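Local coordinates for protein internalin C2 (Listeria monocytogenes serotype 4b str. F2365, PDB 4FHO) that probably serves Listeria in adhesion to or invasion of host cells, as a leucine-rich-repeat protein of the internalin family, at residues Ile150-Leu159 and Val169-Leu178. Sequence-based numbering, arbitrary orientation.
Sequences ISPLAGLTNL and VNDLTPLANL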
loop_
_atom_site.group_PDB
_atom_site.type_symbol
_atom_site.label_atom_id
_atom_site.label_comp_id
_atom_site.label_asym_id
_atom_site.label_seq_id
_atom_site.Cartn_x
_atom_site.Cartn_y
_atom_site.Cartn_z
ATOM N N ILE A 150 -15.528 -2.401 2.820
ATOM C CA ILE A 150 -14.688 -1.204 3.033
ATOM C C ILE A 150 -14.790 -0.700 4.492
ATOM O O ILE A 150 -14.138 0.283 4.861
ATOM C CB ILE A 150 -15.082 -0.069 2.055
ATOM C CG1 ILE A 150 -14.964 -0.506 0.597
ATOM C CG2 ILE A 150 -14.185 1.153 2.180
ATOM C CD1 ILE A 150 -15.250 0.646 -0.347
ATOM N N SER A 151 -15.565 -1.384 5.349
ATOM C CA SER A 151 -15.727 -0.960 6.764
ATOM C C SER A 151 -14.419 -0.593 7.498
ATOM O O SER A 151 -14.383 0.439 8.169
ATOM C CB SER A 151 -16.516 -1.995 7.586
ATOM O OG SER A 151 -17.850 -2.031 7.123
ATOM N N PRO A 152 -13.336 -1.386 7.318
ATOM C CA PRO A 152 -12.062 -1.058 7.965
ATOM C C PRO A 152 -11.393 0.257 7.581
ATOM O O PRO A 152 -10.531 0.697 8.327
ATOM C CB PRO A 152 -11.165 -2.237 7.568
ATOM C CG PRO A 152 -12.120 -3.360 7.390
ATOM C CD PRO A 152 -13.236 -2.696 6.651
ATOM N N LEU A 153 -11.767 0.863 6.447
ATOM C CA LEU A 153 -11.258 2.183 6.048
ATOM C C LEU A 153 -11.910 3.396 6.717
ATOM O O LEU A 153 -11.372 4.500 6.602
ATOM C CB LEU A 153 -11.363 2.373 4.521
ATOM C CG LEU A 153 -10.837 1.288 3.590
ATOM C CD1 LEU A 153 -10.903 1.785 2.149
ATOM C CD2 LEU A 153 -9.421 0.882 3.969
ATOM N N ALA A 154 -13.034 3.207 7.421
ATOM C CA ALA A 154 -13.848 4.314 7.953
ATOM C C ALA A 154 -13.108 5.306 8.854
ATOM O O ALA A 154 -13.385 6.506 8.811
ATOM C CB ALA A 154 -15.091 3.782 8.669
ATOM N N GLY A 155 -12.165 4.800 9.641
ATOM C CA GLY A 155 -11.312 5.629 10.482
ATOM C C GLY A 155 -10.080 6.226 9.819
ATOM O O GLY A 155 -9.349 6.960 10.481
ATOM N N LEU A 156 -9.849 5.950 8.527
ATOM C CA LEU A 156 -8.675 6.469 7.809
ATOM C C LEU A 156 -8.965 7.876 7.279
ATOM O O LEU A 156 -9.049 8.124 6.061
ATOM C CB LEU A 156 -8.244 5.506 6.703
ATOM C CG LEU A 156 -7.952 4.064 7.143
ATOM C CD1 LEU A 156 -7.412 3.240 5.990
ATOM C CD2 LEU A 156 -7.003 3.992 8.333
ATOM N N THR A 157 -9.064 8.801 8.231
ATOM C CA THR A 157 -9.523 10.174 7.982
ATOM C C THR A 157 -8.494 11.079 7.308
ATOM O O THR A 157 -8.847 12.178 6.891
ATOM C CB THR A 157 -9.976 10.850 9.298
ATOM O OG1 THR A 157 -8.887 10.835 10.226
ATOM C CG2 THR A 157 -11.167 10.124 9.908
ATOM N N ASN A 158 -7.241 10.638 7.186
ATOM C CA ASN A 158 -6.228 11.350 6.364
ATOM C C ASN A 158 -6.188 10.980 4.868
ATOM O O ASN A 158 -5.369 11.535 4.128
ATOM C CB ASN A 158 -4.838 11.222 7.012
ATOM C CG ASN A 158 -4.762 11.927 8.364
ATOM O OD1 ASN A 158 -5.076 13.110 8.470
ATOM N ND2 ASN A 158 -4.339 11.208 9.394
ATOM N N LEU A 159 -7.070 10.083 4.417
ATOM C CA LEU A 159 -7.044 9.605 3.022
ATOM C C LEU A 159 -7.414 10.736 2.043
ATOM O O LEU A 159 -8.463 11.361 2.190
ATOM C CB LEU A 159 -7.962 8.384 2.806
ATOM C CG LEU A 159 -7.432 6.995 3.213
ATOM C CD1 LEU A 159 -8.517 5.936 3.136
ATOM C CD2 LEU A 159 -6.239 6.573 2.377
ATOM N N VAL A 169 -16.975 -4.379 -4.359
ATOM C CA VAL A 169 -17.487 -3.449 -3.360
ATOM C C VAL A 169 -18.931 -3.100 -3.720
ATOM O O VAL A 169 -19.203 -2.777 -4.870
ATOM C CB VAL A 169 -16.636 -2.156 -3.302
ATOM C CG1 VAL A 169 -17.275 -1.097 -2.417
ATOM C CG2 VAL A 169 -15.237 -2.458 -2.803
ATOM N N ASN A 170 -19.839 -3.187 -2.745
ATOM C CA ASN A 170 -21.265 -2.811 -2.925
ATOM C C ASN A 170 -21.803 -1.706 -2.017
ATOM O O ASN A 170 -22.977 -1.336 -2.142
ATOM C CB ASN A 170 -22.174 -4.064 -2.853
ATOM C CG ASN A 170 -22.312 -4.633 -1.446
ATOM O OD1 ASN A 170 -21.692 -5.624 -1.106
ATOM N ND2 ASN A 170 -23.171 -4.022 -0.639
ATOM N N ASP A 171 -20.969 -1.188 -1.116
ATOM C CA ASP A 171 -21.403 -0.230 -0.101
ATOM C C ASP A 171 -20.290 0.803 0.084
ATOM O O ASP A 171 -19.189 0.445 0.478
ATOM C CB ASP A 171 -21.696 -0.999 1.208
ATOM C CG ASP A 171 -22.525 -0.205 2.212
ATOM O OD1 ASP A 171 -22.661 1.034 2.098
ATOM O OD2 ASP A 171 -23.051 -0.846 3.142
ATOM N N LEU A 172 -20.579 2.068 -0.217
ATOM C CA LEU A 172 -19.625 3.173 -0.017
ATOM C C LEU A 172 -19.826 3.937 1.299
ATOM O O LEU A 172 -19.125 4.921 1.561
ATOM C CB LEU A 172 -19.676 4.134 -1.206
ATOM C CG LEU A 172 -19.277 3.589 -2.585
ATOM C CD1 LEU A 172 -19.395 4.703 -3.618
ATOM C CD2 LEU A 172 -17.869 2.993 -2.590
ATOM N N THR A 173 -20.758 3.478 2.136
ATOM C CA THR A 173 -21.020 4.079 3.450
ATOM C C THR A 173 -19.776 4.263 4.339
ATOM O O THR A 173 -19.639 5.327 4.940
ATOM C CB THR A 173 -22.145 3.328 4.198
ATOM O OG1 THR A 173 -23.323 3.349 3.381
ATOM C CG2 THR A 173 -22.454 3.975 5.549
ATOM N N PRO A 174 -18.820 3.297 4.338
ATOM C CA PRO A 174 -17.565 3.519 5.085
ATOM C C PRO A 174 -16.724 4.729 4.663
ATOM O O PRO A 174 -15.895 5.171 5.438
ATOM C CB PRO A 174 -16.788 2.219 4.854
ATOM C CG PRO A 174 -17.849 1.201 4.657
ATOM C CD PRO A 174 -18.879 1.915 3.831
ATOM N N LEU A 175 -16.953 5.264 3.464
ATOM C CA LEU A 175 -16.234 6.442 2.971
ATOM C C LEU A 175 -16.807 7.795 3.429
ATOM O O LEU A 175 -16.165 8.816 3.183
ATOM C CB LEU A 175 -16.150 6.404 1.435
ATOM C CG LEU A 175 -15.663 5.110 0.777
ATOM C CD1 LEU A 175 -15.526 5.342 -0.727
ATOM C CD2 LEU A 175 -14.351 4.619 1.388
ATOM N N ALA A 176 -17.967 7.797 4.110
ATOM C CA ALA A 176 -18.701 9.026 4.485
ATOM C C ALA A 176 -17.917 10.072 5.288
ATOM O O ALA A 176 -18.174 11.264 5.140
ATOM C CB ALA A 176 -19.983 8.670 5.234
ATOM N N ASN A 177 -16.978 9.622 6.124
ATOM C CA ASN A 177 -16.165 10.507 6.991
ATOM C C ASN A 177 -14.758 10.827 6.444
ATOM O O ASN A 177 -13.996 11.520 7.120
ATOM C CB ASN A 177 -16.023 9.859 8.397
ATOM C CG ASN A 177 -15.946 10.868 9.551
ATOM O OD1 ASN A 177 -15.904 12.091 9.374
ATOM N ND2 ASN A 177 -15.889 10.329 10.761
ATOM N N LEU A 178 -14.418 10.339 5.245
ATOM C CA LEU A 178 -13.098 10.588 4.637
ATOM C C LEU A 178 -13.132 11.929 3.891
ATOM O O LEU A 178 -13.083 11.982 2.667
ATOM C CB LEU A 178 -12.675 9.423 3.726
ATOM C CG LEU A 178 -12.819 8.004 4.275
ATOM C CD1 LEU A 178 -12.164 7.013 3.326
ATOM C CD2 LEU A 178 -12.267 7.888 5.689
HETATM O O HOH W 1 -18.089 -1.489 2.344
#
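Ile150 and Pro174 meet where successive coils of the internalin leucine-rich-repeat solenoid stack on their 3-10 side, a worked example of how one repeat is laid against the next through apolar side chains and backbone. Ile150, modelled in two conformers of which one is described, turns toward the following coil and divides its work between two branches. Its side chain crosses that of Val169 at about a right angle; with CG1 anti to its own carbonyl carbon (chi1 -58°), CG1 and CD1 reach the valine methyls. The other branch, CG2, lies 3.6 Å from Leu175 CD2, whose leucine also reaches Leu162 on strand 161-163. Pro174 stands at about a right angle to the isoleucine and sets its ring against the backbone at the start of the 3-10 turn, with CB 3.3 Å from Ile150 O and CG 3.5 Å from Ser151 N. Beside this ring, Ala154 directs its CA-H at Pro174 O. A water bridges the two coils, accepting from Ile150 N and donating to Asp171 O. Asp171 OD1 meanwhile takes Thr173 N from above the carboxylate plane, in an Asx turn, and Thr173 OG1 on its syn lone pair, both bonds converging just ahead of the 3-10 segment 173-175. At the far end Leu178 lies alongside Leu159, their CD1 methyls 3.8 Å apart and both chains pointing the same way, while Leu178 CD2 comes within 3.2 Å of Leu156 O.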